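Side-chain contacts in beta subunit of photoactivated adenylyl cyclase (Beggiatoa sp. PS, PDB 5M2A), which probably makes cyclic AMP from ATP under blue-light control, pairing a flavin-binding BLUF photoreceptor domain with an adenylyl cyclase catalytic domain: residues Asp62-Tyr65 with Lys66-Leu69; Val134-Leu137 with Ile138-Ile142; Ile161-Phe164 with Ser165-Thr168; Val173-Val176 with Val177-Val180. All blocks are in the same frame, centred on the assembly; numbering follows the deposited sequence. Where two conformers were deposited one is given.

In the fold
Contact 1 lies in the BLUF domain, on helix 58-69, and contact 2 ends helix 132-139; they meet where Y65 packs on N139 (one conformer). Contacts 3 and 4 belong to the cyclase domain on the other side of the chain's centre, where F164 of helix 164-170 packs on V176 and V180 of helix 173-193. All four are partly buried, but contacts 3 and 4 each bury four residues, against two in contact 1 and three in contact 2. Chemistry follows place: flavin packing in contact 1, a Schellman helix end in contact 2, magnesium beside a turn in contact 3, and largely aliphatic packing in contact 4. Contacts 2, 3 and 4 also touch the second subunit.

Contact 1 of 4, residues Asp62-Tyr65 with Lys66-Leu69; sequences DKLY and KKIL. With FMN (flavin mononucleotide), chain F.
The flavin pocket of the BLUF domain takes one wall from helix 58-69, whose L64, K67 and I68 meet the flavin mononucleotide on one flank while Y65 and L69 pair on another. L64 presses CD1 on the flavin at 3.3 Å from its C2, and I68, one turn on, brings CD1 to 3.5 Å from flavin N5. The two aliphatic chains also meet each other, L64 CG lying 3.9 Å from I68 CD1. K67, its chain bent at chi3, sends NZ past L64 to a weak hydrogen bond of 3.4 Å with ribityl O4' of the flavin. On the second flank, L69 CG sits over one face of the Y65 ring, 4.1 Å from the centroid and 22° off the normal, a CH-pi contact displaced toward the rim. The ring reaches this place because CG of Y65 is anti to its own N (chi1 -171°). With an alanine in place of Y65, L69 CG would probably lose the aromatic face it rests on. Beneath both flanks run helical bonds, such as I68 N to L64 O at 2.9 Å. Outward, D62 OD1 forms a salt bridge with K6, Y65 packs on L8, I77 and C79, and L64 and I68 lie on L54, setting the helix against strands 5-14, 49-55 and 77-83.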
loop_
_atom_site.group_PDB
_atom_site.type_symbol
_atom_site.label_atom_id
_atom_site.label_comp_id
_atom_site.label_asym_id
_atom_site.label_seq_id
_atom_site.Cartn_x
_atom_site.Cartn_y
_atom_site.Cartn_z
ATOM N N ASP A 62 13.459 7.372 -26.987
ATOM C CA ASP A 62 12.020 7.341 -26.733
ATOM C C ASP A 62 11.274 6.640 -27.860
ATOM O O ASP A 62 10.302 5.917 -27.611
ATOM C CB ASP A 62 11.489 8.760 -26.533
ATOM C CG ASP A 62 12.015 9.402 -25.263
ATOM O OD1 ASP A 62 12.379 8.658 -24.326
ATOM O OD2 ASP A 62 12.062 10.649 -25.202
ATOM N N LYS A 63 11.713 6.845 -29.106
ATOM C CA LYS A 63 11.125 6.115 -30.227
ATOM C C LYS A 63 11.272 4.612 -30.042
ATOM O O LYS A 63 10.319 3.854 -30.260
ATOM C CB LYS A 63 11.776 6.548 -31.542
ATOM C CG LYS A 63 11.503 7.986 -31.940
ATOM C CD LYS A 63 12.202 8.337 -33.246
ATOM C CE LYS A 63 11.529 7.653 -34.416
ATOM N NZ LYS A 63 10.070 7.948 -34.422
ATOM N N LEU A 64 12.462 4.161 -29.646
ATOM C CA LEU A 64 12.700 2.731 -29.479
ATOM C C LEU A 64 11.891 2.164 -28.320
ATOM O O LEU A 64 11.324 1.069 -28.428
ATOM C CB LEU A 64 14.193 2.477 -29.267
ATOM C CG LEU A 64 14.584 1.068 -28.822
ATOM C CD1 LEU A 64 14.094 0.046 -29.824
ATOM C CD2 LEU A 64 16.089 0.963 -28.621
ATOM N N TYR A 65 11.843 2.880 -27.195
ATOM C CA TYR A 65 11.123 2.357 -26.039
ATOM C C TYR A 65 9.624 2.262 -26.308
ATOM O O TYR A 65 8.958 1.361 -25.785
ATOM C CB TYR A 65 11.401 3.222 -24.810
ATOM C CG TYR A 65 10.879 2.637 -23.512
ATOM C CD1 TYR A 65 11.420 1.472 -22.987
ATOM C CD2 TYR A 65 9.850 3.253 -22.813
ATOM C CE1 TYR A 65 10.950 0.934 -21.801
ATOM C CE2 TYR A 65 9.373 2.725 -21.628
ATOM C CZ TYR A 65 9.925 1.564 -21.127
ATOM O OH TYR A 65 9.460 1.024 -19.946
ATOM N N LYS A 66 9.079 3.168 -27.122
ATOM C CA LYS A 66 7.679 3.047 -27.515
ATOM C C LYS A 66 7.424 1.730 -28.239
ATOM O O LYS A 66 6.384 1.092 -28.039
ATOM C CB LYS A 66 7.274 4.235 -28.390
ATOM C CG LYS A 66 6.347 5.220 -27.699
ATOM C CD LYS A 66 6.007 6.401 -28.598
ATOM C CE LYS A 66 7.095 7.458 -28.557
ATOM N NZ LYS A 66 7.194 8.095 -27.215
ATOM N N LYS A 67 8.375 1.296 -29.068
ATOM C CA LYS A 67 8.211 0.041 -29.792
ATOM C C LYS A 67 8.416 -1.153 -28.876
ATOM O O LYS A 67 7.674 -2.139 -28.955
ATOM C CB LYS A 67 9.184 -0.023 -30.966
ATOM C CG LYS A 67 9.103 1.161 -31.905
ATOM C CD LYS A 67 10.055 0.978 -33.070
ATOM C CE LYS A 67 11.428 0.545 -32.580
ATOM N NZ LYS A 67 12.417 0.469 -33.690
ATOM N N ILE A 68 9.434 -1.094 -28.013
ATOM C CA ILE A 68 9.666 -2.179 -27.065
ATOM C C ILE A 68 8.426 -2.418 -26.213
ATOM O O ILE A 68 8.063 -3.566 -25.926
ATOM C CB ILE A 68 10.905 -1.871 -26.200
ATOM C CG1 ILE A 68 12.176 -1.899 -27.052
ATOM C CG2 ILE A 68 11.024 -2.863 -25.067
ATOM C CD1 ILE A 68 13.442 -1.616 -26.261
ATOM N N LEU A 69 7.742 -1.336 -25.819
ATOM C CA LEU A 69 6.571 -1.444 -24.948
ATOM C C LEU A 69 5.474 -2.310 -25.563
ATOM O O LEU A 69 4.740 -3.000 -24.844
ATOM C CB LEU A 69 6.022 -0.051 -24.638
ATOM C CG LEU A 69 6.684 0.762 -23.527
ATOM C CD1 LEU A 69 6.134 2.182 -23.514
ATOM C CD2 LEU A 69 6.465 0.095 -22.179
HETATM N N1 FMN F . 14.704 -3.431 -30.846
HETATM C C2 FMN F . 15.708 -2.517 -31.096
HETATM O O2 FMN F . 15.785 -1.973 -32.192
HETATM N N3 FMN F . 16.623 -2.195 -30.114
HETATM C C4 FMN F . 16.537 -2.796 -28.875
HETATM O O4 FMN F . 17.351 -2.518 -27.996
HETATM C C4A FMN F . 15.533 -3.716 -28.620
HETATM N N5 FMN F . 15.466 -4.306 -27.382
HETATM C C5A FMN F . 14.477 -5.217 -27.115
HETATM C C6 FMN F . 14.420 -5.801 -25.861
HETATM C C7 FMN F . 13.427 -6.725 -25.575
HETATM C C7M FMN F . 13.389 -7.346 -24.212
HETATM C C8 FMN F . 12.490 -7.062 -26.551
HETATM C C8M FMN F . 11.412 -8.058 -26.255
HETATM C C9 FMN F . 12.547 -6.472 -27.810
HETATM C C9A FMN F . 13.542 -5.545 -28.094
HETATM N N10 FMN F . 13.604 -4.953 -29.340
HETATM C C10 FMN F . 14.606 -4.038 -29.608
HETATM C "C1'" FMN F . 12.596 -5.343 -30.387
HETATM C "C2'" FMN F . 11.633 -4.230 -30.781
HETATM O "O2'" FMN F . 10.515 -4.261 -29.926
HETATM C "C3'" FMN F . 11.181 -4.464 -32.216
HETATM O "O3'" FMN F . 10.786 -5.813 -32.357
HETATM C "C4'" FMN F . 12.320 -4.168 -33.187
HETATM O "O4'" FMN F . 12.742 -2.833 -33.025
HETATM C "C5'" FMN F . 11.890 -4.381 -34.633
HETATM O "O5'" FMN F . 10.814 -3.516 -34.918
HETATM P P FMN F . 10.296 -3.318 -36.427
HETATM O O1P FMN F . 11.229 -2.354 -37.119
HETATM O O2P FMN F . 10.313 -4.652 -37.142
HETATM O O3P FMN F . 8.891 -2.760 -36.400
#

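Contact 2 of 4, residues Val134-Leu137 with Ile138-Ile142; sequences VIYL and INQGI
Y136 and Q140, one turn apart near the end of helix 132-139, run slantwise to each other, with Q140 CG over one face of the phenol ring. This CH-pi contact measures 4.0 Å from CG to the ring centroid and lies 18° off the normal, displaced toward the rim. The amide of Q140 does not lie flat on the ring: the two planes are 33° apart. Q140 turns along the ring by a bend at chi2 (-58°), which brings NE2 to 4.0 Å from Y136 CE1. V134 and I138 are arranged differently, side by side and pointing the same way, with V134 CG1 4.0 Å from I138 CD1. L137 and I142 form the third pair, their chains slanting across each other where L137 CD2 approaches I142 CD1 at 4.1 Å. The Schellman motif that closes the helix brings I142 back beside L137: G141 has positive phi, I142 N bonds to L137 O at 2.9 Å, and G141 N bonds to I138 O at 3.0 Å. V134 and I138 continue outward to P144 and to Y129 and L126 of the second subunit, while N139 OD1, in the conformer given, accepts a hydrogen bond from C79 N of the BLUF domain. Chemically, the helix end is closed by main-chain bonds, whereas the side-chain pairs across the contact are apolar in character, methyl against methyl and a methylene over an aromatic face, with no charged group taking part.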
loop_
_atom_site.group_PDB
_atom_site.type_symbol
_atom_site.label_atom_id
_atom_site.label_comp_id
_atom_site.label_asym_id
_atom_site.label_seq_id
_atom_site.Cartn_x
_atom_site.Cartn_y
_atom_site.Cartn_z
ATOM N N VAL A 134 2.036 5.691 -7.503
ATOM C CA VAL A 134 3.461 5.492 -7.253
ATOM C C VAL A 134 4.118 4.762 -8.421
ATOM O O VAL A 134 5.231 5.105 -8.845
ATOM C CB VAL A 134 3.672 4.734 -5.936
ATOM C CG1 VAL A 134 5.119 4.357 -5.843
ATOM C CG2 VAL A 134 3.251 5.587 -4.740
ATOM N N ILE A 135 3.450 3.731 -8.941
ATOM C CA ILE A 135 3.980 3.003 -10.092
ATOM C C ILE A 135 4.110 3.936 -11.289
ATOM O O ILE A 135 5.099 3.889 -12.034
ATOM C CB ILE A 135 3.083 1.789 -10.402
ATOM C CG1 ILE A 135 3.156 0.770 -9.263
ATOM C CG2 ILE A 135 3.462 1.158 -11.748
ATOM C CD1 ILE A 135 4.555 0.237 -8.993
ATOM N N TYR A 136 3.118 4.801 -11.484
ATOM C CA TYR A 136 3.177 5.778 -12.565
ATOM C C TYR A 136 4.407 6.670 -12.438
ATOM O O TYR A 136 5.162 6.853 -13.404
ATOM C CB TYR A 136 1.897 6.615 -12.562
ATOM C CG TYR A 136 1.886 7.699 -13.603
ATOM C CD1 TYR A 136 1.502 7.429 -14.910
ATOM C CD2 TYR A 136 2.269 8.991 -13.284
ATOM C CE1 TYR A 136 1.498 8.416 -15.869
ATOM C CE2 TYR A 136 2.268 9.988 -14.235
ATOM C CZ TYR A 136 1.884 9.696 -15.526
ATOM O OH TYR A 136 1.883 10.692 -16.474
ATOM N N LEU A 137 4.629 7.231 -11.246
ATOM C CA LEU A 137 5.770 8.124 -11.047
ATOM C C LEU A 137 7.086 7.416 -11.331
ATOM O O LEU A 137 7.980 7.980 -11.974
ATOM C CB LEU A 137 5.765 8.673 -9.622
ATOM C CG LEU A 137 4.662 9.688 -9.342
ATOM C CD1 LEU A 137 4.585 9.997 -7.859
ATOM C CD2 LEU A 137 4.883 10.971 -10.153
ATOM N N ILE A 138 7.223 6.178 -10.858
ATOM C CA ILE A 138 8.451 5.428 -11.108
ATOM C C ILE A 138 8.624 5.175 -12.596
ATOM O O ILE A 138 9.731 5.298 -13.139
ATOM C CB ILE A 138 8.441 4.115 -10.307
ATOM C CG1 ILE A 138 8.535 4.424 -8.816
ATOM C CG2 ILE A 138 9.601 3.212 -10.734
ATOM C CD1 ILE A 138 8.295 3.245 -7.962
ATOM N N ASN A 139 7.537 4.803 -13.281
ATOM C CA ASN A 139 7.606 4.558 -14.714
ATOM C C ASN A 139 8.044 5.808 -15.478
ATOM O O ASN A 139 8.678 5.693 -16.532
ATOM C CB ASN A 139 6.248 4.066 -15.213
ATOM C CG ASN A 139 6.341 3.300 -16.515
ATOM O OD1 ASN A 139 7.313 2.588 -16.766
ATOM N ND2 ASN A 139 5.319 3.439 -17.353
ATOM N N GLN A 140 7.714 6.989 -14.961
ATOM C CA GLN A 140 8.072 8.245 -15.603
ATOM C C GLN A 140 9.465 8.728 -15.222
ATOM O O GLN A 140 9.855 9.826 -15.628
ATOM C CB GLN A 140 7.035 9.316 -15.266
ATOM C CG GLN A 140 5.657 9.029 -15.840
ATOM C CD GLN A 140 5.674 8.883 -17.351
ATOM O OE1 GLN A 140 6.380 9.612 -18.054
ATOM N NE2 GLN A 140 4.901 7.930 -17.859
ATOM N N GLY A 141 10.219 7.937 -14.462
ATOM C CA GLY A 141 11.544 8.337 -14.033
ATOM C C GLY A 141 11.572 9.316 -12.883
ATOM O O GLY A 141 12.574 10.013 -12.699
ATOM N N ILE A 142 10.500 9.387 -12.100
ATOM C CA ILE A 142 10.363 10.340 -11.005
ATOM C C ILE A 142 10.400 9.570 -9.693
ATOM O O ILE A 142 9.627 8.624 -9.503
ATOM C CB ILE A 142 9.057 11.141 -11.122
ATOM C CG1 ILE A 142 8.978 11.844 -12.475
ATOM C CG2 ILE A 142 8.946 12.134 -9.981
ATOM C CD1 ILE A 142 7.670 12.565 -12.697
#

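Contact 3 of 4, residues Ile161-Phe164 with Ser165-Thr168; sequences ILAF and STLT. With MG (magnesium ion), chain G.
A type II beta turn from I161 to F164 carries the chain from strand 150-161 into helix 164-170, with A163 at the N-cap position and its O accepting L167 N at 3.2 Å. The turn begins at the magnesium site of the adenylyl cyclase catalytic domain: I161 O binds the magnesium ion at 2.5 Å, and D160 and D204 belong to the same site. On the first helical turn, T168 crosses F164 at about a right angle and lays its methyl CG2 over one face of the phenyl ring. The CH-pi contact is 3.6 Å from CG2 to the centroid, 23° off the normal and shifted toward the CE2-CZ side of the rim. T168 reaches it with CG2 anti to its own carbonyl carbon, while OG1 lies between N and the carbonyl carbon (chi1 56°). The ring also packs on V176 and V180 of helix 173-193 and on L272 of the second subunit. Replacing F164 by an alanine is likely to leave the T168 methyl without its platform and a gap facing those two valines. S165 OG is hydrogen-bonded to D274 of the second subunit. Behind the turn L167, which packs on I345 and L349 of helix 338-349, crosses I161 at about a right angle, its CD1 3.8 Å from I161 CG2.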
loop_
_atom_site.group_PDB
_atom_site.type_symbol
_atom_site.label_atom_id
_atom_site.label_comp_id
_atom_site.label_asym_id
_atom_site.label_seq_id
_atom_site.Cartn_x
_atom_site.Cartn_y
_atom_site.Cartn_z
ATOM N N ILE A 161 -19.182 -3.829 -0.870
ATOM C CA ILE A 161 -20.021 -5.006 -1.055
ATOM C C ILE A 161 -21.301 -4.860 -0.248
ATOM O O ILE A 161 -21.258 -4.584 0.958
ATOM C CB ILE A 161 -19.259 -6.271 -0.634
ATOM C CG1 ILE A 161 -18.043 -6.458 -1.545
ATOM C CG2 ILE A 161 -20.178 -7.466 -0.657
ATOM C CD1 ILE A 161 -17.181 -7.673 -1.183
ATOM N N LEU A 162 -22.444 -5.079 -0.906
ATOM C CA LEU A 162 -23.734 -4.998 -0.232
ATOM C C LEU A 162 -23.876 -6.109 0.798
ATOM O O LEU A 162 -23.538 -7.266 0.532
ATOM C CB LEU A 162 -24.873 -5.107 -1.253
ATOM C CG LEU A 162 -26.282 -4.998 -0.676
ATOM C CD1 LEU A 162 -26.529 -3.575 -0.189
ATOM C CD2 LEU A 162 -27.322 -5.418 -1.702
ATOM N N ALA A 163 -24.400 -5.751 1.977
ATOM C CA ALA A 163 -24.638 -6.702 3.066
ATOM C C ALA A 163 -23.368 -7.456 3.455
ATOM O O ALA A 163 -23.417 -8.634 3.821
ATOM C CB ALA A 163 -25.752 -7.691 2.714
ATOM N N PHE A 164 -22.216 -6.796 3.369
ATOM C CA PHE A 164 -20.972 -7.502 3.665
ATOM C C PHE A 164 -20.935 -8.005 5.105
ATOM O O PHE A 164 -20.334 -9.052 5.378
ATOM C CB PHE A 164 -19.777 -6.597 3.371
ATOM C CG PHE A 164 -18.455 -7.308 3.448
ATOM C CD1 PHE A 164 -18.164 -8.331 2.567
ATOM C CD2 PHE A 164 -17.517 -6.952 4.406
ATOM C CE1 PHE A 164 -16.949 -9.001 2.622
ATOM C CE2 PHE A 164 -16.297 -7.614 4.471
ATOM C CZ PHE A 164 -16.012 -8.638 3.578
ATOM N N SER A 165 -21.578 -7.289 6.035
ATOM C CA SER A 165 -21.626 -7.769 7.413
ATOM C C SER A 165 -22.336 -9.110 7.505
ATOM O O SER A 165 -21.947 -9.968 8.304
ATOM C CB SER A 165 -22.314 -6.745 8.320
ATOM O OG SER A 165 -21.494 -5.604 8.483
ATOM N N THR A 166 -23.372 -9.318 6.694
ATOM C CA THR A 166 -24.064 -10.604 6.723
ATOM C C THR A 166 -23.191 -11.703 6.129
ATOM O O THR A 166 -23.146 -12.825 6.649
ATOM C CB THR A 166 -25.385 -10.501 5.962
ATOM O OG1 THR A 166 -26.155 -9.403 6.479
ATOM C CG2 THR A 166 -26.177 -11.784 6.102
ATOM N N LEU A 167 -22.497 -11.395 5.032
ATOM C CA LEU A 167 -21.609 -12.372 4.415
ATOM C C LEU A 167 -20.499 -12.797 5.370
ATOM O O LEU A 167 -20.198 -13.991 5.489
ATOM C CB LEU A 167 -21.019 -11.793 3.130
ATOM C CG LEU A 167 -22.076 -11.442 2.081
ATOM C CD1 LEU A 167 -21.463 -10.630 0.959
ATOM C CD2 LEU A 167 -22.743 -12.697 1.528
ATOM N N THR A 168 -19.881 -11.834 6.064
ATOM C CA THR A 168 -18.817 -12.186 7.003
ATOM C C THR A 168 -19.359 -12.924 8.214
ATOM O O THR A 168 -18.651 -13.752 8.800
ATOM C CB THR A 168 -18.054 -10.940 7.458
ATOM O OG1 THR A 168 -18.963 -9.986 8.021
ATOM C CG2 THR A 168 -17.322 -10.326 6.294
HETATM MG MG MG G . -19.957 -3.254 2.678
HETATM O O HOH W 1 -21.876 -3.097 3.608
#

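Contact 4 of 4, residues Val173-Val176 with Val177-Val180; sequences VNEV and VILV
V176 and V180, one turn apart at the start of helix 173-193 in the cyclase catalytic domain, lie side by side and point the same way, with V176 CG1 4.0 Å from V180 CG2. The one-turn spacing and similar rotamers are consistent with this: each has CG1 anti to its backbone N, at chi1 170° in V176 and 178° in V180, leaving CG2 beside that N. In the conformer given, V173 CG2 lies 4.3 Å from V177 CG2, a looser and less certain contact between valines of different rotamer. E175 and I178 also lie side by side, but E175 OE2 is 4.2 Å from I178 CD1, a marginal meeting of an acid with a methyl and not a polar bond. What positions these side chains is the main chain: consecutive helical hydrogen bonds join V177 N to V173 O, I178 N to N174 O, L179 N to E175 O and V180 N to V176 O. Farther out, V176 and V180 pack against the preceding helix 164-170, V176 touching T168 there and L171 just beyond. The second subunit meets the same helix, with I257 on V173 and V176, P149 on V177 and M261 on V180, all of that other chain. The shortest of the four main-chain bonds is V180 N to V176 O at 2.8 Å, and V180 CG2 itself lies 3.2 Å from that same oxygen.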
loop_
_atom_site.group_PDB
_atom_site.type_symbol
_atom_site.label_atom_id
_atom_site.label_comp_id
_atom_site.label_asym_id
_atom_site.label_seq_id
_atom_site.Cartn_x
_atom_site.Cartn_y
_atom_site.Cartn_z
ATOM N N VAL A 173 -14.285 -18.188 6.740
ATOM C CA VAL A 173 -13.299 -17.176 6.361
ATOM C C VAL A 173 -12.752 -17.439 4.967
ATOM O O VAL A 173 -12.611 -16.512 4.160
ATOM C CB VAL A 173 -12.176 -17.082 7.420
ATOM C CG1 VAL A 173 -11.702 -18.452 7.840
ATOM C CG2 VAL A 173 -11.010 -16.254 6.884
ATOM N N ASN A 174 -12.439 -18.695 4.630
ATOM C CA ASN A 174 -11.853 -18.964 3.325
ATOM C C ASN A 174 -12.806 -18.586 2.198
ATOM O O ASN A 174 -12.366 -18.116 1.139
ATOM C CB ASN A 174 -11.433 -20.433 3.235
ATOM C CG ASN A 174 -10.310 -20.773 4.210
ATOM O OD1 ASN A 174 -9.614 -19.883 4.694
ATOM N ND2 ASN A 174 -10.136 -22.059 4.508
ATOM N N GLU A 175 -14.116 -18.740 2.423
ATOM C CA GLU A 175 -15.088 -18.382 1.395
ATOM C C GLU A 175 -15.242 -16.871 1.272
ATOM O O GLU A 175 -15.471 -16.355 0.172
ATOM C CB GLU A 175 -16.435 -19.037 1.704
ATOM C CG GLU A 175 -16.393 -20.554 1.615
ATOM C CD GLU A 175 -16.048 -21.043 0.222
ATOM O OE1 GLU A 175 -16.562 -20.469 -0.760
ATOM O OE2 GLU A 175 -15.245 -21.988 0.109
ATOM N N VAL A 176 -15.142 -16.145 2.387
ATOM C CA VAL A 176 -15.183 -14.685 2.314
ATOM C C VAL A 176 -13.988 -14.170 1.522
ATOM O O VAL A 176 -14.109 -13.247 0.707
ATOM C CB VAL A 176 -15.222 -14.079 3.730
ATOM C CG1 VAL A 176 -15.021 -12.558 3.684
ATOM C CG2 VAL A 176 -16.525 -14.426 4.441
ATOM N N VAL A 177 -12.814 -14.758 1.756
ATOM C CA VAL A 177 -11.598 -14.302 1.091
ATOM C C VAL A 177 -11.697 -14.504 -0.419
ATOM O O VAL A 177 -11.341 -13.616 -1.199
ATOM C CB VAL A 177 -10.377 -15.026 1.691
ATOM C CG1 VAL A 177 -9.135 -14.841 0.788
ATOM C CG2 VAL A 177 -10.112 -14.508 3.098
ATOM N N ILE A 178 -12.163 -15.678 -0.854
ATOM C CA ILE A 178 -12.356 -15.914 -2.284
ATOM C C ILE A 178 -13.292 -14.870 -2.868
ATOM O O ILE A 178 -13.046 -14.314 -3.950
ATOM C CB ILE A 178 -12.883 -17.342 -2.513
ATOM C CG1 ILE A 178 -11.788 -18.364 -2.229
ATOM C CG2 ILE A 178 -13.464 -17.506 -3.916
ATOM C CD1 ILE A 178 -12.332 -19.779 -1.952
ATOM N N LEU A 179 -14.375 -14.577 -2.151
ATOM C CA LEU A 179 -15.359 -13.634 -2.657
ATOM C C LEU A 179 -14.788 -12.223 -2.735
ATOM O O LEU A 179 -14.998 -11.517 -3.729
ATOM C CB LEU A 179 -16.606 -13.676 -1.769
ATOM C CG LEU A 179 -17.725 -12.676 -2.058
ATOM C CD1 LEU A 179 -19.079 -13.306 -1.804
ATOM C CD2 LEU A 179 -17.581 -11.421 -1.213
ATOM N N VAL A 180 -14.070 -11.789 -1.698
ATOM C CA VAL A 180 -13.537 -10.431 -1.706
ATOM C C VAL A 180 -12.437 -10.295 -2.750
ATOM O O VAL A 180 -12.362 -9.285 -3.461
ATOM C CB VAL A 180 -13.044 -10.049 -0.294
ATOM C CG1 VAL A 180 -12.451 -8.658 -0.307
ATOM C CG2 VAL A 180 -14.212 -10.078 0.704
#